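Local coordinates for S-adenosyl-L-methionine methyl transferase (Ruegeria pomeroyi DSS-3, PDB 3IHT), which binds S-adenosylmethionine in a Rossmann-like fold and probably transfers its methyl group to an acceptor substrate, at residues V24-C29 with H111-G116; L16-D21 with V165-I170. One frame throughout, in Å; residues are numbered along the deposited sequence.

Contact 1 of 2, residues V24-C29 with H111-G116. With SAM (S-adenosylmethionine), chain C.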
ATOM      1  N   VAL A  24       1.265  -8.364  -1.809  1.00 18.89           N
ATOM      2  CA  VAL A  24       1.001  -9.606  -2.491  1.00 19.11           C
ATOM      3  C   VAL A  24       1.708 -10.750  -1.737  1.00 19.25           C
ATOM      4  O   VAL A  24       1.144 -11.821  -1.542  1.00 19.47           O
ATOM      5  CB  VAL A  24       1.447  -9.498  -3.975  1.00 19.18           C
ATOM      6  CG1 VAL A  24       1.491 -10.823  -4.642  1.00 20.81           C
ATOM      7  CG2 VAL A  24       0.468  -8.563  -4.740  1.00 19.13           C
ATOM      8  N   SER A  25       2.923 -10.489  -1.278  1.00 18.85           N
ATOM      9  CA  SER A  25       3.675 -11.504  -0.539  1.00 19.37           C
ATOM     10  C   SER A  25       3.051 -11.795   0.830  1.00 20.50           C
ATOM     11  O   SER A  25       2.973 -12.949   1.248  1.00 19.73           O
ATOM     12  CB  SER A  25       5.144 -11.108  -0.412  1.00 19.54           C
ATOM     13  OG  SER A  25       5.737 -10.924  -1.682  1.00 18.48           O
ATOM     14  N   GLN A  26       2.563 -10.756   1.522  1.00 20.06           N
ATOM     15  CA  GLN A  26       1.873 -10.970   2.805  1.00 20.12           C
ATOM     16  C   GLN A  26       0.667 -11.801   2.687  1.00 20.31           C
ATOM     17  O   GLN A  26       0.431 -12.706   3.505  1.00 19.86           O
ATOM     18  CB  GLN A  26       1.427  -9.632   3.428  1.00 21.28           C
ATOM     19  CG  GLN A  26       2.530  -8.835   3.952  1.00 19.78           C
ATOM     20  CD  GLN A  26       2.103  -7.412   4.345  1.00 23.17           C
ATOM     21  OE1 GLN A  26       1.191  -6.823   3.744  1.00 25.60           O
ATOM     22  NE2 GLN A  26       2.743  -6.877   5.363  1.00 22.42           N
ATOM     23  N   ARG A  27      -0.141 -11.512   1.663  1.00 18.71           N
ATOM     24  CA  ARG A  27      -1.322 -12.276   1.466  1.00 19.39           C
ATOM     25  C   ARG A  27      -0.926 -13.740   1.219  1.00 18.68           C
ATOM     26  O   ARG A  27      -1.482 -14.649   1.844  1.00 19.10           O
ATOM     27  CB  ARG A  27      -2.154 -11.720   0.336  1.00 19.18           C
ATOM     28  CG  ARG A  27      -3.308 -12.596  -0.047  1.00 20.73           C
ATOM     29  CD  ARG A  27      -4.225 -11.893  -1.045  1.00 22.02           C
ATOM     30  NE  ARG A  27      -3.571 -11.749  -2.338  1.00 18.95           N
ATOM     31  CZ  ARG A  27      -4.093 -11.109  -3.376  1.00 19.95           C
ATOM     32  NH1 ARG A  27      -5.272 -10.534  -3.278  1.00 18.58           N
ATOM     33  NH2 ARG A  27      -3.421 -11.032  -4.509  1.00 18.04           N
ATOM     34  N   ALA A  28       0.016 -13.970   0.297  1.00 18.50           N
ATOM     35  CA  ALA A  28       0.403 -15.360  -0.080  1.00 17.28           C
ATOM     36  C   ALA A  28       1.000 -16.100   1.131  1.00 16.30           C
ATOM     37  O   ALA A  28       0.599 -17.224   1.441  1.00 16.53           O
ATOM     38  CB  ALA A  28       1.413 -15.333  -1.290  1.00 18.35           C
ATOM     39  N   CYS A  29       1.909 -15.434   1.830  1.00 16.94           N
ATOM     40  CA  CYS A  29       2.604 -16.029   2.986  1.00 17.05           C
ATOM     41  C   CYS A  29       1.663 -16.273   4.150  1.00 17.08           C
ATOM     42  O   CYS A  29       1.706 -17.326   4.782  1.00 15.98           O
ATOM     43  CB  CYS A  29       3.797 -15.180   3.398  1.00 17.06           C
ATOM     44  SG  CYS A  29       5.152 -15.290   2.210  1.00 18.65           S
ATOM     45  N   HIS A 111       2.950 -12.839  13.060  1.00 17.56           N
ATOM     46  CA  HIS A 111       3.118 -12.029  11.860  1.00 17.77           C
ATOM     47  C   HIS A 111       3.642 -10.656  12.234  1.00 18.97           C
ATOM     48  O   HIS A 111       3.050  -9.996  13.107  1.00 19.83           O
ATOM     49  CB  HIS A 111       1.796 -11.846  11.097  1.00 17.05           C
ATOM     50  CG  HIS A 111       1.926 -10.906   9.938  1.00 19.44           C
ATOM     51  ND1 HIS A 111       1.130  -9.787   9.776  1.00 20.63           N
ATOM     52  CD2 HIS A 111       2.787 -10.911   8.889  1.00 20.90           C
ATOM     53  CE1 HIS A 111       1.526  -9.132   8.693  1.00 22.53           C
ATOM     54  NE2 HIS A 111       2.545  -9.781   8.150  1.00 20.10           N
ATOM     55  N   ALA A 112       4.741 -10.230  11.610  1.00 18.95           N
ATOM     56  CA  ALA A 112       5.295  -8.907  11.836  1.00 20.34           C
ATOM     57  C   ALA A 112       5.392  -8.113  10.547  1.00 20.96           C
ATOM     58  O   ALA A 112       5.963  -8.577   9.553  1.00 20.28           O
ATOM     59  CB  ALA A 112       6.681  -8.998  12.541  1.00 20.32           C
ATOM     60  N   ASP A 113       4.848  -6.898  10.583  1.00 21.89           N
ATOM     61  CA  ASP A 113       5.009  -5.913   9.524  1.00 23.08           C
ATOM     62  C   ASP A 113       5.244  -4.565  10.244  1.00 24.03           C
ATOM     63  O   ASP A 113       4.371  -3.711  10.310  1.00 25.87           O
ATOM     64  CB  ASP A 113       3.738  -5.882   8.643  1.00 23.55           C
ATOM     65  CG  ASP A 113       3.845  -4.944   7.453  1.00 24.36           C
ATOM     66  OD1 ASP A 113       4.973  -4.747   6.909  1.00 24.25           O
ATOM     67  OD2 ASP A 113       2.763  -4.366   7.051  1.00 23.58           O
ATOM     68  N   LEU A 114       6.398  -4.467  10.890  1.00 24.65           N
ATOM     69  CA  LEU A 114       6.724  -3.385  11.808  1.00 24.95           C
ATOM     70  C   LEU A 114       7.541  -2.266  11.153  1.00 25.71           C
ATOM     71  O   LEU A 114       7.798  -1.223  11.793  1.00 25.37           O
ATOM     72  CB  LEU A 114       7.489  -3.954  13.012  1.00 25.07           C
ATOM     73  CG  LEU A 114       6.652  -4.878  13.916  1.00 24.99           C
ATOM     74  CD1 LEU A 114       7.555  -5.977  14.606  1.00 23.64           C
ATOM     75  CD2 LEU A 114       5.888  -4.034  14.932  1.00 24.52           C
ATOM     76  N   GLY A 115       7.935  -2.460   9.893  1.00 26.25           N
ATOM     77  CA  GLY A 115       8.817  -1.525   9.222  1.00 27.26           C
ATOM     78  C   GLY A 115       8.205  -0.178   8.918  1.00 28.59           C
ATOM     79  O   GLY A 115       6.993  -0.072   8.663  1.00 29.73           O
ATOM     80  N   GLY A 116       9.044   0.854   8.953  1.00 28.23           N
ATOM     81  CA  GLY A 116       8.680   2.185   8.503  1.00 28.57           C
ATOM     82  C   GLY A 116       9.386   2.459   7.185  1.00 29.01           C
ATOM     83  O   GLY A 116       9.724   1.537   6.445  1.00 27.04           O
TER
HETATM   84  N   SAM C 200       0.458  -4.674   8.558  1.00 22.92           N
HETATM   85  CA  SAM C 200      -0.316  -3.391   8.674  1.00 22.42           C
HETATM   86  C   SAM C 200      -1.449  -3.320   7.623  1.00 22.09           C
HETATM   87  O   SAM C 200      -2.183  -2.308   7.507  1.00 20.79           O
HETATM   88  OXT SAM C 200      -1.566  -4.254   6.794  1.00 22.28           O
HETATM   89  CB  SAM C 200       0.598  -2.150   8.628  1.00 22.44           C
HETATM   90  CG  SAM C 200       1.501  -1.956   9.868  1.00 22.24           C
HETATM   91  SD  SAM C 200       2.489  -0.394   9.828  1.00 17.48           S
HETATM   92  CE  SAM C 200       3.551  -0.794   8.403  1.00 27.12           C
HETATM   93  C5' SAM C 200       3.597  -0.711  11.269  1.00 26.02           C
HETATM   94  C4' SAM C 200       2.934  -0.646  12.638  1.00 26.28           C
HETATM   95  O4' SAM C 200       3.855  -1.182  13.612  1.00 26.05           O
HETATM   96  C3' SAM C 200       2.574   0.770  13.104  1.00 25.67           C
HETATM   97  O3' SAM C 200       1.202   0.879  13.486  1.00 26.14           O
HETATM   98  C2' SAM C 200       3.529   1.052  14.260  1.00 25.41           C
HETATM   99  O2' SAM C 200       3.073   1.942  15.297  1.00 23.79           O
HETATM  100  C1' SAM C 200       3.786  -0.356  14.774  1.00 25.64           C
HETATM  101  N9  SAM C 200       5.042  -0.452  15.562  1.00 26.66           N
HETATM  102  C8  SAM C 200       6.325  -0.203  15.108  1.00 28.25           C
HETATM  103  N7  SAM C 200       7.198  -0.420  16.125  1.00 27.36           N
HETATM  104  C5  SAM C 200       6.498  -0.792  17.224  1.00 26.91           C
HETATM  105  C6  SAM C 200       6.900  -1.138  18.515  1.00 25.59           C
HETATM  106  N6  SAM C 200       8.200  -1.097  18.889  1.00 22.57           N
HETATM  107  N1  SAM C 200       5.913  -1.521  19.405  1.00 21.32           N
HETATM  108  C2  SAM C 200       4.573  -1.546  19.081  1.00 23.47           C
HETATM  109  N3  SAM C 200       4.179  -1.183  17.792  1.00 24.37           N
HETATM  110  C4  SAM C 200       5.134  -0.829  16.886  1.00 25.98           C
HETATM  111  O   HOH W   1       4.549  -8.813   6.693  1.00 27.61           O
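Q26 sends its CG out anti to its own carbonyl carbon (chi1 -72°) and runs extended beyond it, long enough to carry the amide from helix 15-36 to D113, whose CG stands anti to the backbone N (chi1 -176°). The two side chains cross at about a right angle, with amide and carboxylate planes 89° apart, and Q26 NE2 lies 3.0 Å from D113 OD2. A water knits the polar groups together: it accepts from Q26 NE2 at 3.0 Å, sits 2.7 Å from H111 NE2, and donates to A112 O. The H111 ring turns an edge to the amide, Q26 NE2 coming to 4.0 Å from H111 NE2 near the ring plane, a packing distance only. On its other side H111 ND1 is hydrogen-bonded to E46. Histidine suits this place because its two ring nitrogens can serve a carboxylate and a water at once.

D113 lies just beyond the end of strand 107-112, on the loop that follows a central parallel strand of the Rossmann-like sheet, where such methyltransferases bind their cofactor. Its OD2 accepts a hydrogen bond from the amino N of S-adenosylmethionine at 2.8 Å. An asparagine here would probably weaken the hold on the cofactor's ammonium group, which would lose its charged mate. L114 CD2 packs 3.7 Å from N9 of the cofactor. Neutral Q26 stands behind D113 in the second shell, adding no charge of its own, while the carboxylate divides its two oxygens between the cofactor's amino group at OD2 and S146 at OD1.

Contact 2 of 2, residues L16-D21 with V165-I170; sequences LDLFID and VGRCFI
R167 folds its chain back on itself, bent at chi2 (-78°) and again at chi3 (70°), and lays its aliphatic part against D21 and its guanidinium face to the L18 methyl. That methyl, L18 CD2, sits over the centre of the face, 3.7 Å above the plane, with R167 NH1 its nearest atom. Leucine suits the spot because a branched tip can rest on a flat cation without competing for its N-H groups, which point outward in the plane. L18 itself starts off to one side of the contact; with CD1 anti to CA, the other branch, CD2, is the one turned over the arginine.

Lower down, D21 CB meets R167 CD at 3.7 Å, and R167 CB and CG lie near D21 O, a carbonyl that also accepts from S25 OG. The contact joins helix 15-36, which packs on one face of the Rossmann-like sheet, to the turn leading into antiparallel strand 169-172. G166, just before the arginine, has a positive phi, where a side chain would be jammed against the preceding carbonyl.

The charged ends stay apart, D21 OD2 and R167 NH1 being 5.6 Å from each other. A water spans them, donating to D21 OD2 at 2.7 Å and accepting a weak bond from R167 NH1. One turn earlier on the helix, D17 forms a salt bridge with R27 of the second subunit.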
ATOM      1  N   LEU A  16       6.412   2.070  -5.321  1.00 25.13           N
ATOM      2  CA  LEU A  16       5.120   1.496  -5.668  1.00 24.07           C
ATOM      3  C   LEU A  16       5.287  -0.019  -5.963  1.00 24.13           C
ATOM      4  O   LEU A  16       4.511  -0.841  -5.478  1.00 22.53           O
ATOM      5  CB  LEU A  16       4.520   2.197  -6.877  1.00 23.96           C
ATOM      6  CG  LEU A  16       3.133   1.714  -7.319  1.00 22.45           C
ATOM      7  CD1 LEU A  16       2.127   1.764  -6.197  1.00 21.27           C
ATOM      8  CD2 LEU A  16       2.655   2.516  -8.548  1.00 22.68           C
ATOM      9  N   ASP A  17       6.288  -0.359  -6.759  1.00 23.46           N
ATOM     10  CA  ASP A  17       6.538  -1.786  -7.074  1.00 23.76           C
ATOM     11  C   ASP A  17       6.788  -2.571  -5.772  1.00 23.96           C
ATOM     12  O   ASP A  17       6.219  -3.629  -5.560  1.00 23.98           O
ATOM     13  CB  ASP A  17       7.749  -1.974  -7.994  1.00 24.46           C
ATOM     14  CG  ASP A  17       7.578  -1.400  -9.379  1.00 24.31           C
ATOM     15  OD1 ASP A  17       6.535  -1.574 -10.055  1.00 25.55           O
ATOM     16  OD2 ASP A  17       8.565  -0.799  -9.867  1.00 28.84           O
ATOM     17  N   LEU A  18       7.610  -2.032  -4.879  1.00 24.84           N
ATOM     18  CA  LEU A  18       7.923  -2.682  -3.587  1.00 25.34           C
ATOM     19  C   LEU A  18       6.732  -2.854  -2.685  1.00 25.13           C
ATOM     20  O   LEU A  18       6.588  -3.880  -2.011  1.00 24.48           O
ATOM     21  CB  LEU A  18       9.017  -1.887  -2.842  1.00 26.48           C
ATOM     22  CG  LEU A  18      10.383  -1.951  -3.507  1.00 29.40           C
ATOM     23  CD1 LEU A  18      11.372  -0.884  -2.935  1.00 30.56           C
ATOM     24  CD2 LEU A  18      10.955  -3.372  -3.363  1.00 30.23           C
ATOM     25  N   PHE A  19       5.859  -1.847  -2.652  1.00 23.96           N
ATOM     26  CA  PHE A  19       4.680  -1.904  -1.791  1.00 23.88           C
ATOM     27  C   PHE A  19       3.694  -2.948  -2.302  1.00 21.70           C
ATOM     28  O   PHE A  19       3.135  -3.700  -1.524  1.00 22.54           O
ATOM     29  CB  PHE A  19       4.058  -0.486  -1.711  1.00 24.01           C
ATOM     30  CG  PHE A  19       2.845  -0.388  -0.876  1.00 26.16           C
ATOM     31  CD1 PHE A  19       2.873  -0.714   0.481  1.00 29.72           C
ATOM     32  CD2 PHE A  19       1.658   0.077  -1.431  1.00 27.55           C
ATOM     33  CE1 PHE A  19       1.719  -0.601   1.248  1.00 31.95           C
ATOM     34  CE2 PHE A  19       0.504   0.200  -0.672  1.00 30.51           C
ATOM     35  CZ  PHE A  19       0.524  -0.138   0.666  1.00 32.12           C
ATOM     36  N   ILE A  20       3.492  -2.990  -3.615  1.00 20.80           N
ATOM     37  CA  ILE A  20       2.639  -4.009  -4.231  1.00 19.66           C
ATOM     38  C   ILE A  20       3.205  -5.411  -3.915  1.00 19.11           C
ATOM     39  O   ILE A  20       2.466  -6.294  -3.470  1.00 19.60           O
ATOM     40  CB  ILE A  20       2.524  -3.830  -5.754  1.00 19.17           C
ATOM     41  CG1 ILE A  20       1.641  -2.607  -6.081  1.00 20.91           C
ATOM     42  CG2 ILE A  20       1.985  -5.092  -6.427  1.00 18.69           C
ATOM     43  CD1 ILE A  20       1.662  -2.170  -7.561  1.00 18.64           C
ATOM     44  N   ASP A  21       4.491  -5.578  -4.152  1.00 19.64           N
ATOM     45  CA  ASP A  21       5.158  -6.859  -3.913  1.00 20.79           C
ATOM     46  C   ASP A  21       5.087  -7.249  -2.436  1.00 21.27           C
ATOM     47  O   ASP A  21       4.893  -8.423  -2.121  1.00 20.56           O
ATOM     48  CB  ASP A  21       6.591  -6.850  -4.420  1.00 20.52           C
ATOM     49  CG  ASP A  21       6.696  -6.978  -5.948  1.00 22.88           C
ATOM     50  OD1 ASP A  21       5.674  -7.182  -6.643  1.00 24.02           O
ATOM     51  OD2 ASP A  21       7.825  -6.866  -6.419  1.00 24.80           O
ATOM     52  N   VAL A 165      10.449 -13.080  -3.635  1.00 17.66           N
ATOM     53  CA  VAL A 165      11.631 -13.328  -2.821  1.00 17.57           C
ATOM     54  C   VAL A 165      12.130 -11.971  -2.289  1.00 18.97           C
ATOM     55  O   VAL A 165      12.225 -10.988  -3.043  1.00 19.13           O
ATOM     56  CB  VAL A 165      12.763 -14.005  -3.629  1.00 18.87           C
ATOM     57  CG1 VAL A 165      14.048 -14.108  -2.772  1.00 17.72           C
ATOM     58  CG2 VAL A 165      12.295 -15.401  -4.123  1.00 16.52           C
ATOM     59  N   GLY A 166      12.430 -11.924  -1.005  1.00 19.12           N
ATOM     60  CA  GLY A 166      12.958 -10.716  -0.366  1.00 19.56           C
ATOM     61  C   GLY A 166      11.911  -9.811   0.269  1.00 19.34           C
ATOM     62  O   GLY A 166      12.281  -8.878   1.002  1.00 19.78           O
ATOM     63  N   ARG A 167      10.622 -10.048   0.012  1.00 19.79           N
ATOM     64  CA  ARG A 167       9.547  -9.202   0.565  1.00 20.73           C
ATOM     65  C   ARG A 167       9.010  -9.681   1.900  1.00 22.12           C
ATOM     66  O   ARG A 167       8.978  -8.905   2.855  1.00 25.30           O
ATOM     67  CB  ARG A 167       8.367  -9.062  -0.408  1.00 21.09           C
ATOM     68  CG  ARG A 167       8.749  -8.371  -1.682  1.00 23.74           C
ATOM     69  CD  ARG A 167       8.866  -6.850  -1.540  1.00 27.39           C
ATOM     70  NE  ARG A 167      10.005  -6.380  -0.753  1.00 29.71           N
ATOM     71  CZ  ARG A 167      11.271  -6.390  -1.135  1.00 34.38           C
ATOM     72  NH1 ARG A 167      11.628  -6.867  -2.318  1.00 38.06           N
ATOM     73  NH2 ARG A 167      12.194  -5.918  -0.303  1.00 36.44           N
ATOM     74  N   CYS A 168       8.586 -10.928   1.959  1.00 22.33           N
ATOM     75  CA  CYS A 168       8.257 -11.633   3.222  1.00 22.08           C
ATOM     76  C   CYS A 168       9.154 -12.878   3.391  1.00 19.67           C
ATOM     77  O   CYS A 168       9.687 -13.435   2.445  1.00 20.12           O
ATOM     78  CB  CYS A 168       6.733 -12.009   3.360  1.00 22.93           C
ATOM     79  SG  CYS A 168       5.606 -10.591   3.545  1.00 27.90           S
ATOM     80  N   PHE A 169       9.315 -13.291   4.641  1.00 18.80           N
ATOM     81  CA  PHE A 169      10.148 -14.410   5.044  1.00 17.45           C
ATOM     82  C   PHE A 169       9.321 -15.277   6.001  1.00 17.73           C
ATOM     83  O   PHE A 169       8.543 -14.746   6.817  1.00 17.71           O
ATOM     84  CB  PHE A 169      11.396 -13.908   5.781  1.00 17.33           C
ATOM     85  CG  PHE A 169      12.260 -13.039   4.934  1.00 15.68           C
ATOM     86  CD1 PHE A 169      11.976 -11.691   4.793  1.00 18.05           C
ATOM     87  CD2 PHE A 169      13.356 -13.582   4.277  1.00 19.83           C
ATOM     88  CE1 PHE A 169      12.775 -10.878   3.983  1.00 21.27           C
ATOM     89  CE2 PHE A 169      14.166 -12.784   3.475  1.00 23.34           C
ATOM     90  CZ  PHE A 169      13.854 -11.436   3.309  1.00 20.31           C
ATOM     91  N   ILE A 170       9.484 -16.591   5.884  1.00 16.75           N
ATOM     92  CA  ILE A 170       8.719 -17.529   6.717  1.00 16.24           C
ATOM     93  C   ILE A 170       9.665 -18.431   7.498  1.00 16.35           C
ATOM     94  O   ILE A 170      10.591 -18.995   6.933  1.00 16.68           O
ATOM     95  CB  ILE A 170       7.773 -18.412   5.896  1.00 16.20           C
ATOM     96  CG1 ILE A 170       6.870 -17.568   4.996  1.00 16.86           C
ATOM     97  CG2 ILE A 170       6.951 -19.354   6.866  1.00 16.67           C
ATOM     98  CD1 ILE A 170       6.005 -18.420   3.986  1.00 16.57           C
TER
HETATM   99  O   HOH W   2      10.092  -6.554  -4.951  1.00 37.50           O

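Both contacts use helix 15-36 and reach the same sheet, and their centres are about 8 Å apart. Contact 1 is buried and faces the cofactor; its chemistry is polar, built from an amide, an imidazole, a carboxylate and a bridging water. Contact 2 lies nearer the surface, its centre about 14 Å from that of the chain, against about 7 Å for contact 1, and relies on aliphatic packing against an arginine, its opposite charges bridged loosely by a water. They touch where S25 OG meets R167 CB, Q26 CG C168 SG, and C29 SG I170 CD1, a seam of mostly nonpolar packing. Contact 1 is nested within the span closed by contact 2, and both helix segments meet the second subunit.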